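PDB 2BJR: MFP2b from Ascaris suum, which enhances MSP polymerization in the amoeboid motility of Ascaris sperm and binds a zinc ion. Local coordinates for residues L37-G42 / Q76-Q81; R43-R48 / F60-S65; L317-K322 / A335-G340. One frame throughout, in Å; residues are numbered along the deposited sequence.

Contact 1: residues L37-G42 / Q76-Q81; sequences LWYKNG and QIQVLQ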
ATOM      1  N   LEU A  37       1.655 -10.453  13.153  1.00 16.49           N
ATOM      2  CA  LEU A  37       1.668 -11.082  14.487  1.00 16.66           C
ATOM      3  C   LEU A  37       2.199 -12.509  14.417  1.00 16.79           C
ATOM      4  O   LEU A  37       1.841 -13.301  13.541  1.00 16.36           O
ATOM      5  CB  LEU A  37       0.246 -11.082  15.075  1.00 17.29           C
ATOM      6  CG  LEU A  37       0.026 -11.862  16.394  1.00 17.47           C
ATOM      7  CD1 LEU A  37       0.784 -11.205  17.577  1.00 18.77           C
ATOM      8  CD2 LEU A  37      -1.491 -11.918  16.638  1.00 21.22           C
ATOM      9  N   TRP A  38       3.036 -12.856  15.393  1.00 18.71           N
ATOM     10  CA  TRP A  38       3.584 -14.216  15.510  1.00 19.64           C
ATOM     11  C   TRP A  38       3.630 -14.597  16.991  1.00 19.52           C
ATOM     12  O   TRP A  38       3.515 -13.741  17.878  1.00 18.65           O
ATOM     13  CB  TRP A  38       4.988 -14.222  14.895  1.00 20.45           C
ATOM     14  CG  TRP A  38       5.729 -15.562  14.851  1.00 21.57           C
ATOM     15  CD1 TRP A  38       5.425 -16.683  14.140  1.00 24.85           C
ATOM     16  CD2 TRP A  38       6.934 -15.857  15.564  1.00 24.56           C
ATOM     17  NE1 TRP A  38       6.366 -17.665  14.389  1.00 27.16           N
ATOM     18  CE2 TRP A  38       7.307 -17.177  15.245  1.00 25.37           C
ATOM     19  CE3 TRP A  38       7.734 -15.132  16.432  1.00 23.86           C
ATOM     20  CZ2 TRP A  38       8.444 -17.789  15.784  1.00 26.20           C
ATOM     21  CZ3 TRP A  38       8.888 -15.746  16.951  1.00 30.11           C
ATOM     22  CH2 TRP A  38       9.219 -17.046  16.609  1.00 24.35           C
ATOM     23  N   TYR A  39       3.757 -15.894  17.228  1.00 20.09           N
ATOM     24  CA  TYR A  39       3.792 -16.434  18.594  1.00 21.46           C
ATOM     25  C   TYR A  39       4.971 -17.355  18.726  1.00 22.03           C
ATOM     26  O   TYR A  39       5.303 -18.096  17.798  1.00 22.74           O
ATOM     27  CB  TYR A  39       2.529 -17.234  18.921  1.00 22.09           C
ATOM     28  CG  TYR A  39       1.318 -16.396  19.111  1.00 20.73           C
ATOM     29  CD1 TYR A  39       0.620 -15.960  18.020  1.00 22.46           C
ATOM     30  CD2 TYR A  39       0.838 -16.087  20.352  1.00 21.55           C
ATOM     31  CE1 TYR A  39      -0.506 -15.232  18.164  1.00 23.76           C
ATOM     32  CE2 TYR A  39      -0.296 -15.358  20.507  1.00 24.73           C
ATOM     33  CZ  TYR A  39      -0.951 -14.903  19.398  1.00 21.88           C
ATOM     34  OH  TYR A  39      -2.115 -14.175  19.513  1.00 27.89           O
ATOM     35  N   LYS A  40       5.616 -17.294  19.872  1.00 24.15           N
ATOM     36  CA  LYS A  40       6.652 -18.238  20.217  1.00 25.40           C
ATOM     37  C   LYS A  40       6.335 -18.725  21.623  1.00 25.53           C
ATOM     38  O   LYS A  40       6.296 -17.922  22.537  1.00 24.35           O
ATOM     39  CB  LYS A  40       7.999 -17.537  20.219  1.00 26.39           C
ATOM     40  CG  LYS A  40       9.172 -18.431  20.591  1.00 31.23           C
ATOM     41  CD  LYS A  40       9.524 -19.347  19.495  1.00 33.62           C
ATOM     42  CE  LYS A  40      10.743 -20.188  19.824  1.00 37.26           C
ATOM     43  NZ  LYS A  40      11.052 -20.998  18.623  1.00 40.33           N
ATOM     44  N   ASN A  41       6.052 -20.027  21.757  1.00 27.31           N
ATOM     45  CA  ASN A  41       5.771 -20.646  23.057  1.00 27.88           C
ATOM     46  C   ASN A  41       4.606 -19.920  23.765  1.00 27.27           C
ATOM     47  O   ASN A  41       4.707 -19.586  24.917  1.00 27.44           O
ATOM     48  CB  ASN A  41       7.050 -20.618  23.931  1.00 29.13           C
ATOM     49  CG  ASN A  41       8.273 -21.420  23.303  1.00 31.10           C
ATOM     50  OD1 ASN A  41       8.119 -22.513  22.728  1.00 34.14           O
ATOM     51  ND2 ASN A  41       9.471 -20.852  23.437  1.00 32.52           N
ATOM     52  N   GLY A  42       3.527 -19.631  23.035  1.00 26.34           N
ATOM     53  CA  GLY A  42       2.351 -18.963  23.567  1.00 25.33           C
ATOM     54  C   GLY A  42       2.492 -17.466  23.773  1.00 24.86           C
ATOM     55  O   GLY A  42       1.544 -16.841  24.248  1.00 25.04           O
ATOM     56  N   GLN A  76       3.193 -20.172   9.032  1.00 28.64           N
ATOM     57  CA  GLN A  76       2.188 -19.116   9.056  1.00 29.00           C
ATOM     58  C   GLN A  76       2.346 -18.102  10.190  1.00 26.23           C
ATOM     59  O   GLN A  76       2.814 -18.407  11.322  1.00 25.56           O
ATOM     60  CB  GLN A  76       0.752 -19.672   9.006  1.00 29.39           C
ATOM     61  CG  GLN A  76       0.372 -20.751  10.021  1.00 33.30           C
ATOM     62  CD  GLN A  76       0.796 -22.182   9.622  1.00 38.63           C
ATOM     63  OE1 GLN A  76       1.084 -23.000  10.509  1.00 43.48           O
ATOM     64  NE2 GLN A  76       0.855 -22.481   8.311  1.00 37.95           N
ATOM     65  N   ILE A  77       1.978 -16.859   9.836  1.00 23.02           N
ATOM     66  CA  ILE A  77       1.825 -15.778  10.768  1.00 21.33           C
ATOM     67  C   ILE A  77       0.398 -15.282  10.661  1.00 20.53           C
ATOM     68  O   ILE A  77      -0.411 -15.888   9.960  1.00 21.12           O
ATOM     69  CB  ILE A  77       2.799 -14.629  10.438  1.00 21.11           C
ATOM     70  CG1 ILE A  77       2.630 -14.151   8.984  1.00 22.27           C
ATOM     71  CG2 ILE A  77       4.242 -15.059  10.665  1.00 23.54           C
ATOM     72  CD1 ILE A  77       3.015 -12.681   8.806  1.00 22.99           C
ATOM     73  N   GLN A  78       0.094 -14.220  11.370  1.00 18.67           N
ATOM     74  CA  GLN A  78      -1.203 -13.549  11.200  1.00 19.36           C
ATOM     75  C   GLN A  78      -0.983 -12.109  10.744  1.00 18.99           C
ATOM     76  O   GLN A  78       0.033 -11.507  11.129  1.00 18.22           O
ATOM     77  CB  GLN A  78      -2.002 -13.595  12.472  1.00 19.60           C
ATOM     78  CG  GLN A  78      -2.537 -14.998  12.769  1.00 22.04           C
ATOM     79  CD  GLN A  78      -2.944 -15.179  14.196  1.00 27.39           C
ATOM     80  OE1 GLN A  78      -2.089 -15.244  15.052  1.00 33.89           O
ATOM     81  NE2 GLN A  78      -4.237 -15.332  14.455  1.00 30.16           N
ATOM     82  N   VAL A  79      -1.922 -11.617   9.932  1.00 17.36           N
ATOM     83  CA  VAL A  79      -1.937 -10.224   9.440  1.00 17.93           C
ATOM     84  C   VAL A  79      -3.212  -9.570   9.884  1.00 17.16           C
ATOM     85  O   VAL A  79      -4.333 -10.151   9.781  1.00 18.77           O
ATOM     86  CB  VAL A  79      -1.771 -10.182   7.918  1.00 18.17           C
ATOM     87  CG1 VAL A  79      -1.789  -8.722   7.376  1.00 16.95           C
ATOM     88  CG2 VAL A  79      -0.455 -10.855   7.548  1.00 20.73           C
ATOM     89  N   LEU A  80      -3.066  -8.431  10.516  1.00 16.86           N
ATOM     90  CA  LEU A  80      -4.219  -7.677  10.974  1.00 17.72           C
ATOM     91  C   LEU A  80      -5.146  -7.409   9.787  1.00 17.90           C
ATOM     92  O   LEU A  80      -4.689  -7.065   8.683  1.00 16.70           O
ATOM     93  CB  LEU A  80      -3.796  -6.372  11.571  1.00 17.02           C
ATOM     94  CG  LEU A  80      -4.860  -5.529  12.285  1.00 16.19           C
ATOM     95  CD1 LEU A  80      -5.506  -6.300  13.444  1.00 20.78           C
ATOM     96  CD2 LEU A  80      -4.179  -4.284  12.807  1.00 15.75           C
ATOM     97  N   GLN A  81      -6.444  -7.615  10.028  1.00 18.91           N
ATOM     98  CA  GLN A  81      -7.470  -7.478   8.994  1.00 19.27           C
ATOM     99  C   GLN A  81      -8.516  -6.514   9.459  1.00 19.77           C
ATOM    100  O   GLN A  81      -8.895  -6.486  10.607  1.00 20.44           O
ATOM    101  CB  GLN A  81      -8.070  -8.833   8.673  1.00 18.94           C
ATOM    102  CG  GLN A  81      -9.242  -8.868   7.728  1.00 19.79           C
ATOM    103  CD  GLN A  81      -9.692 -10.297   7.445  1.00 20.79           C
ATOM    104  OE1 GLN A  81     -10.371 -10.859   8.280  1.00 26.03           O
ATOM    105  NE2 GLN A  81      -9.277 -10.896   6.336  1.00 19.36           N
TER
HETATM  106  O   HOH W   1       0.383 -15.697  14.541  1.00 29.20           O
HETATM  107  O   HOH W   2      -4.071 -14.741  17.575  1.00 36.16           O
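Strands 34-40 and 76-81 lie side by side in an antiparallel sheet, and here they are joined at one hydrogen-bonded pair, Leu37 and Gln78. Leu37 N donates to Gln78 O at 2.8 Å, and Gln78 N returns a straighter bond (171°) to Leu37 O at 2.9 Å; both donors lie in the plane of the carbonyl they meet. The close-packed part comprises buried Leu37, alongside Gln78, and the pair Trp38 and Ile77, whose side chains cross at about a right angle. Ile77 holds CG1 in the crowded position between N and C (chi1 55°), which leaves CG2 to meet Trp38 CD1 at 4.0 Å. The indole is tied by NE1 to Leu73 O, and Phe60 adds a second ring.

At Tyr39 and the end of Gln78 the contact loosens toward solvent. Gln78 OE1 comes to the edge of the exposed Tyr39 ring, 3.5 Å from CE1, while its NE2 bonds to Trp11 O. One water donates to both Leu37 O and Gln78 OE1 (2.6 Å to the latter); another joins Tyr39 OH to Gln78 NE2. Leu37 O thus accepts two bonds, and the glutamine amide, gripped at both ends, should be well fixed in rotation.

Contact 2: residues R43-R48 / F60-S65; sequences RPMHGR and FPYNKS
Phe60 brings one side of its ring obliquely up to bare backbone: at Gly47, which has no side chain, CD2 comes to 3.5 Å from Gly47 CA and CE2 equally close to Gly47 N. The two residues belong to the beta hairpin of strands 43-52 and 55-62, yet no hydrogen bond crosses between residues 43-48 and 60-65. Backbone pairing is found at Arg48 with Ser59, just beyond Phe60, whereas Gly47 bonds to the strand on its other side, at Ala36. The strand axes run at 136° to each other, and side chains occupy the widening gap.

Phe60 fills its inner end. Its CG is anti to the carbonyl carbon, so the ring reaches across to the backbone from His46 to Gly47. Farther out comes Met45, a selenomethionine. With CG in the crowded position between N and C (chi1 61°) and a bend at chi3, it brings SE to 3.5 Å from Pro61 O and CE to 3.9 Å from Tyr62 CD1. This is an oblique Met-aromatic contact, with SE 5.1 Å from the centre of the Tyr62 ring. Tyr133 of strand 130-135 covers Met45 and Pro61 from outside the hairpin.

Beyond Tyr62 the chain reverses through a type I' turn to Ser65, closed by reciprocal backbone bonds between these two residues. At the exposed end, Arg43, extended as far as CD and bent at chi3, brings NH1 to the edge of the Tyr62 ring, with the guanidinium tilted 32° from the ring plane. Its NH2 gives a weak hydrogen bond to Tyr133 OH and another weak one to a water, which itself donates to Pro61 O at 2.7 Å.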
ATOM      1  N   ARG A  43       3.649 -16.867  23.463  1.00 22.72           N
ATOM      2  CA  ARG A  43       3.838 -15.447  23.728  1.00 23.05           C
ATOM      3  C   ARG A  43       3.726 -14.669  22.383  1.00 21.03           C
ATOM      4  O   ARG A  43       4.459 -14.960  21.450  1.00 20.64           O
ATOM      5  CB  ARG A  43       5.210 -15.209  24.364  1.00 25.63           C
ATOM      6  CG  ARG A  43       5.568 -13.750  24.598  1.00 32.61           C
ATOM      7  CD  ARG A  43       6.872 -13.480  25.413  1.00 41.58           C
ATOM      8  NE  ARG A  43       7.715 -12.491  24.717  1.00 47.92           N
ATOM      9  CZ  ARG A  43       8.534 -12.768  23.690  1.00 51.85           C
ATOM     10  NH1 ARG A  43       8.661 -14.007  23.248  1.00 54.78           N
ATOM     11  NH2 ARG A  43       9.235 -11.807  23.101  1.00 52.48           N
ATOM     12  N   PRO A  44       2.812 -13.713  22.304  1.00 19.32           N
ATOM     13  CA  PRO A  44       2.613 -12.935  21.071  1.00 19.17           C
ATOM     14  C   PRO A  44       3.699 -11.877  20.918  1.00 17.93           C
ATOM     15  O   PRO A  44       4.121 -11.247  21.892  1.00 18.13           O
ATOM     16  CB  PRO A  44       1.227 -12.256  21.310  1.00 19.50           C
ATOM     17  CG  PRO A  44       1.114 -12.114  22.804  1.00 18.74           C
ATOM     18  CD  PRO A  44       1.867 -13.306  23.356  1.00 18.63           C
HETATM   19  N   MSE A  45       4.110 -11.659  19.688  1.00 17.37           N
HETATM   20  CA  MSE A  45       4.845 -10.462  19.376  1.00 18.09           C
HETATM   21  C   MSE A  45       4.489  -9.910  18.005  1.00 17.51           C
HETATM   22  O   MSE A  45       4.302 -10.673  17.090  1.00 17.80           O
HETATM   23  CB  MSE A  45       6.335 -10.754  19.440  1.00 20.06           C
HETATM   24  CG  MSE A  45       6.758 -11.756  18.512  1.00 22.03           C
HETATM   25 SE   MSE A  45       8.594 -12.500  19.104  1.00 37.23          SE
HETATM   26  CE  MSE A  45       7.833 -13.993  20.231  1.00 33.69           C
ATOM     27  N   HIS A  46       4.479  -8.585  17.888  1.00 16.86           N
ATOM     28  CA  HIS A  46       4.143  -7.972  16.595  1.00 15.94           C
ATOM     29  C   HIS A  46       5.380  -7.713  15.731  1.00 16.72           C
ATOM     30  O   HIS A  46       6.499  -7.640  16.256  1.00 16.63           O
ATOM     31  CB  HIS A  46       3.289  -6.723  16.831  1.00 15.69           C
ATOM     32  CG  HIS A  46       1.948  -7.041  17.378  1.00 18.01           C
ATOM     33  ND1 HIS A  46       1.666  -6.932  18.712  1.00 18.01           N
ATOM     34  CD2 HIS A  46       0.802  -7.447  16.778  1.00 18.15           C
ATOM     35  CE1 HIS A  46       0.413  -7.308  18.927  1.00 20.50           C
ATOM     36  NE2 HIS A  46      -0.140  -7.614  17.770  1.00 19.25           N
ATOM     37  N   GLY A  47       5.156  -7.579  14.422  1.00 15.14           N
ATOM     38  CA  GLY A  47       6.195  -7.419  13.435  1.00 15.70           C
ATOM     39  C   GLY A  47       5.517  -6.896  12.182  1.00 15.54           C
ATOM     40  O   GLY A  47       4.437  -6.262  12.251  1.00 15.39           O
ATOM     41  N   ARG A  48       6.124  -7.194  11.055  1.00 15.92           N
ATOM     42  CA  ARG A  48       5.712  -6.634   9.800  1.00 17.40           C
ATOM     43  C   ARG A  48       5.737  -7.658   8.693  1.00 17.45           C
ATOM     44  O   ARG A  48       6.581  -8.568   8.667  1.00 17.75           O
ATOM     45  CB  ARG A  48       6.541  -5.377   9.496  1.00 18.74           C
ATOM     46  CG  ARG A  48       8.001  -5.626   9.215  1.00 21.15           C
ATOM     47  CD  ARG A  48       8.940  -4.414   9.467  1.00 26.79           C
ATOM     48  NE  ARG A  48      10.365  -4.825   9.406  1.00 24.93           N
ATOM     49  CZ  ARG A  48      10.966  -5.067   8.274  1.00 25.06           C
ATOM     50  NH1 ARG A  48      10.285  -4.941   7.166  1.00 30.14           N
ATOM     51  NH2 ARG A  48      12.220  -5.484   8.208  1.00 24.58           N
ATOM     52  N   PHE A  60      10.231 -10.444  12.186  1.00 17.16           N
ATOM     53  CA  PHE A  60       9.907 -10.291  13.593  1.00 18.12           C
ATOM     54  C   PHE A  60      11.239 -10.279  14.377  1.00 17.69           C
ATOM     55  O   PHE A  60      12.167 -10.976  13.979  1.00 17.71           O
ATOM     56  CB  PHE A  60       9.036 -11.448  14.119  1.00 17.99           C
ATOM     57  CG  PHE A  60       7.673 -11.520  13.505  1.00 17.70           C
ATOM     58  CD1 PHE A  60       7.506 -12.107  12.300  1.00 19.67           C
ATOM     59  CD2 PHE A  60       6.591 -10.869  14.102  1.00 19.96           C
ATOM     60  CE1 PHE A  60       6.285 -12.146  11.696  1.00 20.54           C
ATOM     61  CE2 PHE A  60       5.347 -10.926  13.520  1.00 15.73           C
ATOM     62  CZ  PHE A  60       5.199 -11.533  12.322  1.00 17.03           C
ATOM     63  N   PRO A  61      11.333  -9.466  15.413  1.00 19.70           N
ATOM     64  CA  PRO A  61      12.472  -9.471  16.325  1.00 20.54           C
ATOM     65  C   PRO A  61      12.316 -10.487  17.463  1.00 21.92           C
ATOM     66  O   PRO A  61      11.355 -10.471  18.214  1.00 23.11           O
ATOM     67  CB  PRO A  61      12.478  -8.059  16.881  1.00 21.11           C
ATOM     68  CG  PRO A  61      11.090  -7.551  16.726  1.00 21.19           C
ATOM     69  CD  PRO A  61      10.382  -8.403  15.758  1.00 18.84           C
ATOM     70  N   TYR A  62      13.266 -11.383  17.563  1.00 23.90           N
ATOM     71  CA  TYR A  62      13.259 -12.403  18.618  1.00 24.18           C
ATOM     72  C   TYR A  62      14.675 -12.907  18.869  1.00 25.35           C
ATOM     73  O   TYR A  62      15.395 -13.161  17.919  1.00 25.24           O
ATOM     74  CB  TYR A  62      12.410 -13.558  18.175  1.00 24.65           C
ATOM     75  CG  TYR A  62      12.361 -14.698  19.157  1.00 27.47           C
ATOM     76  CD1 TYR A  62      11.717 -14.561  20.385  1.00 32.00           C
ATOM     77  CD2 TYR A  62      13.003 -15.909  18.871  1.00 32.36           C
ATOM     78  CE1 TYR A  62      11.689 -15.635  21.319  1.00 32.15           C
ATOM     79  CE2 TYR A  62      12.991 -16.967  19.775  1.00 33.41           C
ATOM     80  CZ  TYR A  62      12.339 -16.822  20.994  1.00 33.36           C
ATOM     81  OH  TYR A  62      12.315 -17.901  21.850  1.00 35.77           O
ATOM     82  N   ASN A  63      15.017 -13.174  20.134  1.00 26.74           N
ATOM     83  CA  ASN A  63      16.333 -13.759  20.466  1.00 27.29           C
ATOM     84  C   ASN A  63      17.385 -12.836  19.818  1.00 28.47           C
ATOM     85  O   ASN A  63      18.374 -13.339  19.232  1.00 27.85           O
ATOM     86  CB  ASN A  63      16.398 -15.214  19.943  1.00 26.96           C
ATOM     87  CG  ASN A  63      17.618 -16.037  20.444  1.00 25.65           C
ATOM     88  OD1 ASN A  63      18.335 -15.667  21.381  1.00 25.44           O
ATOM     89  ND2 ASN A  63      17.829 -17.186  19.788  1.00 22.38           N
ATOM     90  N   LYS A  64      17.149 -11.505  19.907  1.00 27.54           N
ATOM     91  CA  LYS A  64      18.015 -10.493  19.307  1.00 27.75           C
ATOM     92  C   LYS A  64      18.358 -10.742  17.803  1.00 26.37           C
ATOM     93  O   LYS A  64      19.374 -10.282  17.294  1.00 26.24           O
ATOM     94  CB  LYS A  64      19.317 -10.401  20.109  1.00 29.12           C
ATOM     95  CG  LYS A  64      20.013  -9.104  19.976  1.00 34.61           C
ATOM     96  CD  LYS A  64      21.111  -8.862  21.047  1.00 38.97           C
ATOM     97  CE  LYS A  64      21.284  -7.342  21.289  1.00 41.64           C
ATOM     98  NZ  LYS A  64      20.209  -6.725  22.200  1.00 39.87           N
ATOM     99  N   SER A  65      17.494 -11.437  17.095  1.00 23.75           N
ATOM    100  CA  SER A  65      17.745 -11.759  15.714  1.00 23.47           C
ATOM    101  C   SER A  65      16.544 -11.348  14.913  1.00 21.43           C
ATOM    102  O   SER A  65      15.459 -11.173  15.465  1.00 20.48           O
ATOM    103  CB  SER A  65      17.972 -13.261  15.560  1.00 24.20           C
ATOM    104  OG  SER A  65      19.155 -13.610  16.295  1.00 27.97           O
TER
HETATM  105  O   HOH W   3      11.260 -10.336  20.937  1.00 30.65           O

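Contact 3: residues L317-K322 / A335-G340; sequences LIVDGK and ATIGYG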
ATOM      1  N   LEU A 317       2.661   3.441 -22.784  1.00 18.28           N
ATOM      2  CA  LEU A 317       3.670   3.442 -23.828  1.00 19.96           C
ATOM      3  C   LEU A 317       2.990   3.359 -25.184  1.00 20.62           C
ATOM      4  O   LEU A 317       1.898   2.808 -25.297  1.00 20.96           O
ATOM      5  CB  LEU A 317       4.574   2.212 -23.698  1.00 19.16           C
ATOM      6  CG  LEU A 317       5.676   2.252 -22.640  1.00 19.72           C
ATOM      7  CD1 LEU A 317       5.077   2.323 -21.272  1.00 20.37           C
ATOM      8  CD2 LEU A 317       6.596   1.058 -22.796  1.00 21.63           C
ATOM      9  N   ILE A 318       3.654   3.901 -26.202  1.00 22.17           N
ATOM     10  CA  ILE A 318       3.261   3.693 -27.587  1.00 23.85           C
ATOM     11  C   ILE A 318       4.211   2.683 -28.218  1.00 24.82           C
ATOM     12  O   ILE A 318       5.393   2.965 -28.365  1.00 25.01           O
ATOM     13  CB  ILE A 318       3.331   5.016 -28.389  1.00 24.39           C
ATOM     14  CG1 ILE A 318       2.491   6.101 -27.731  1.00 25.77           C
ATOM     15  CG2 ILE A 318       2.906   4.787 -29.831  1.00 24.90           C
ATOM     16  CD1 ILE A 318       1.040   5.735 -27.523  1.00 28.78           C
ATOM     17  N   VAL A 319       3.693   1.509 -28.546  1.00 25.96           N
ATOM     18  CA  VAL A 319       4.452   0.387 -29.072  1.00 28.76           C
ATOM     19  C   VAL A 319       3.749  -0.117 -30.334  1.00 29.85           C
ATOM     20  O   VAL A 319       2.567  -0.502 -30.295  1.00 29.76           O
ATOM     21  CB  VAL A 319       4.501  -0.763 -28.039  1.00 28.73           C
ATOM     22  CG1 VAL A 319       5.169  -2.046 -28.632  1.00 30.52           C
ATOM     23  CG2 VAL A 319       5.210  -0.326 -26.838  1.00 30.89           C
ATOM     24  N   ASP A 320       4.453  -0.100 -31.465  1.00 31.89           N
ATOM     25  CA  ASP A 320       3.859  -0.543 -32.720  1.00 33.13           C
ATOM     26  C   ASP A 320       2.660   0.353 -33.034  1.00 32.12           C
ATOM     27  O   ASP A 320       1.658  -0.107 -33.549  1.00 33.46           O
ATOM     28  CB  ASP A 320       3.399  -2.018 -32.627  1.00 34.91           C
ATOM     29  CG  ASP A 320       4.568  -3.022 -32.544  1.00 39.20           C
ATOM     30  OD1 ASP A 320       5.730  -2.635 -32.846  1.00 42.14           O
ATOM     31  OD2 ASP A 320       4.399  -4.225 -32.179  1.00 44.53           O
ATOM     32  N   GLY A 321       2.740   1.629 -32.698  1.00 31.31           N
ATOM     33  CA  GLY A 321       1.625   2.543 -32.899  1.00 30.36           C
ATOM     34  C   GLY A 321       0.401   2.359 -31.999  1.00 29.35           C
ATOM     35  O   GLY A 321      -0.587   3.061 -32.149  1.00 30.77           O
ATOM     36  N   LYS A 322       0.482   1.456 -31.024  1.00 27.81           N
ATOM     37  CA  LYS A 322      -0.636   1.154 -30.125  1.00 25.72           C
ATOM     38  C   LYS A 322      -0.317   1.591 -28.695  1.00 24.75           C
ATOM     39  O   LYS A 322       0.849   1.670 -28.301  1.00 23.71           O
ATOM     40  CB  LYS A 322      -0.896  -0.348 -30.132  1.00 26.58           C
ATOM     41  CG  LYS A 322      -1.272  -0.918 -31.517  1.00 27.19           C
ATOM     42  CD  LYS A 322      -2.544  -0.246 -32.045  1.00 29.30           C
ATOM     43  CE  LYS A 322      -3.047  -0.902 -33.339  1.00 32.23           C
ATOM     44  NZ  LYS A 322      -4.302  -0.278 -33.815  1.00 34.50           N
ATOM     45  N   ALA A 335      11.076   3.176 -19.819  1.00 18.14           N
ATOM     46  CA  ALA A 335       9.683   2.738 -19.708  1.00 19.40           C
ATOM     47  C   ALA A 335       9.549   1.358 -20.302  1.00 19.29           C
ATOM     48  O   ALA A 335      10.172   1.020 -21.339  1.00 19.88           O
ATOM     49  CB  ALA A 335       8.761   3.730 -20.437  1.00 17.93           C
ATOM     50  N   THR A 336       8.738   0.530 -19.651  1.00 19.37           N
ATOM     51  CA  THR A 336       8.543  -0.844 -20.101  1.00 18.80           C
ATOM     52  C   THR A 336       7.131  -1.398 -19.911  1.00 19.07           C
ATOM     53  O   THR A 336       6.324  -0.823 -19.192  1.00 16.98           O
ATOM     54  CB  THR A 336       9.553  -1.808 -19.415  1.00 18.84           C
ATOM     55  OG1 THR A 336       9.075  -2.256 -18.150  1.00 18.79           O
ATOM     56  CG2 THR A 336      10.862  -1.148 -19.040  1.00 20.02           C
ATOM     57  N   ILE A 337       6.856  -2.495 -20.620  1.00 17.95           N
ATOM     58  CA  ILE A 337       5.627  -3.251 -20.464  1.00 19.61           C
ATOM     59  C   ILE A 337       5.992  -4.727 -20.439  1.00 19.47           C
ATOM     60  O   ILE A 337       7.063  -5.127 -20.948  1.00 20.63           O
ATOM     61  CB  ILE A 337       4.656  -3.017 -21.625  1.00 19.71           C
ATOM     62  CG1 ILE A 337       5.350  -3.221 -22.993  1.00 21.11           C
ATOM     63  CG2 ILE A 337       4.032  -1.689 -21.529  1.00 20.71           C
ATOM     64  CD1 ILE A 337       4.357  -3.333 -24.170  1.00 22.16           C
ATOM     65  N   GLY A 338       5.118  -5.515 -19.844  1.00 19.31           N
ATOM     66  CA  GLY A 338       5.086  -6.929 -20.101  1.00 19.91           C
ATOM     67  C   GLY A 338       4.258  -7.154 -21.346  1.00 20.90           C
ATOM     68  O   GLY A 338       3.127  -6.698 -21.403  1.00 20.02           O
ATOM     69  N   TYR A 339       4.806  -7.837 -22.345  1.00 21.91           N
ATOM     70  CA  TYR A 339       4.037  -8.174 -23.527  1.00 22.76           C
ATOM     71  C   TYR A 339       4.733  -9.254 -24.360  1.00 24.19           C
ATOM     72  O   TYR A 339       5.920  -9.261 -24.487  1.00 24.60           O
ATOM     73  CB  TYR A 339       3.828  -6.935 -24.394  1.00 23.65           C
ATOM     74  CG  TYR A 339       2.954  -7.203 -25.588  1.00 23.64           C
ATOM     75  CD1 TYR A 339       1.579  -7.222 -25.459  1.00 23.01           C
ATOM     76  CD2 TYR A 339       3.496  -7.447 -26.851  1.00 26.32           C
ATOM     77  CE1 TYR A 339       0.744  -7.487 -26.549  1.00 24.46           C
ATOM     78  CE2 TYR A 339       2.656  -7.717 -27.966  1.00 27.82           C
ATOM     79  CZ  TYR A 339       1.271  -7.738 -27.784  1.00 26.63           C
ATOM     80  OH  TYR A 339       0.395  -8.005 -28.819  1.00 25.82           O
ATOM     81  N   GLY A 340       3.958 -10.157 -24.946  1.00 25.84           N
ATOM     82  CA  GLY A 340       4.486 -11.108 -25.896  1.00 26.42           C
ATOM     83  C   GLY A 340       5.475 -12.072 -25.308  1.00 27.03           C
ATOM     84  O   GLY A 340       6.384 -12.511 -26.001  1.00 28.21           O
TER
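Leu317 sets CG anti to its carbonyl carbon (chi1 -79°), and Ile337 holds CG1 in the crowded position between N and C (chi1 51°); together these rotations turn the two branched ends toward each other. Leu317 does most of the touching. Its CD1 rests on Ala335 CB at 4.0 Å, while CD2 lies 3.8 Å from Thr336 C, over the backbone, and 4.0 Å from Ile337 CG2. One leucine therefore spans three consecutive residues of the other strand. Nearer the turn, Val319 and Ile337 meet tip to tip, with CG2 of the valine 4.1 Å from CD1 of the isoleucine.

Contact is through apolar side chains and backbone atoms, and no hydrogen bond crosses it. CB of Thr336 points away from the other strand, and OG1 is hydrogen-bonded to Glu343 OE2. Strand 322-329 runs between the two, pairing with both, so their axes stay 8.4 Å apart; their 64° inclination reflects the sheet's strong twist. A type I' turn from Val319 to Lys322 links strands 313-319 and 322-329. With 334-339 and 342-347 these form an antiparallel meander, and contact across its second strand is consistent with a sheet curled around this side.

In the fold
Contacts 1 and 2 form one continuous piece of the first sheet, their centres 10 Å apart. Strand 34-40 turns back through Asn41 and Gly42 into strand 43-52, so the two share a border: Trp38 O lies 2.8 Å from Met45 N, a probable hydrogen bond, and Lys40 CG packs 3.4 Å from Tyr62 OH. In sequence, contact 2 falls between the two segments of contact 1. Contact 3 lies on the opposite side of the chain's centre, in the second of the two cytosolic motility protein regions; its nearest atoms are about 28 Å from those of contact 1 and about 25 Å from those of contact 2. All three lie away from the zinc site formed by His86, Cys174, Cys176 and Cys179.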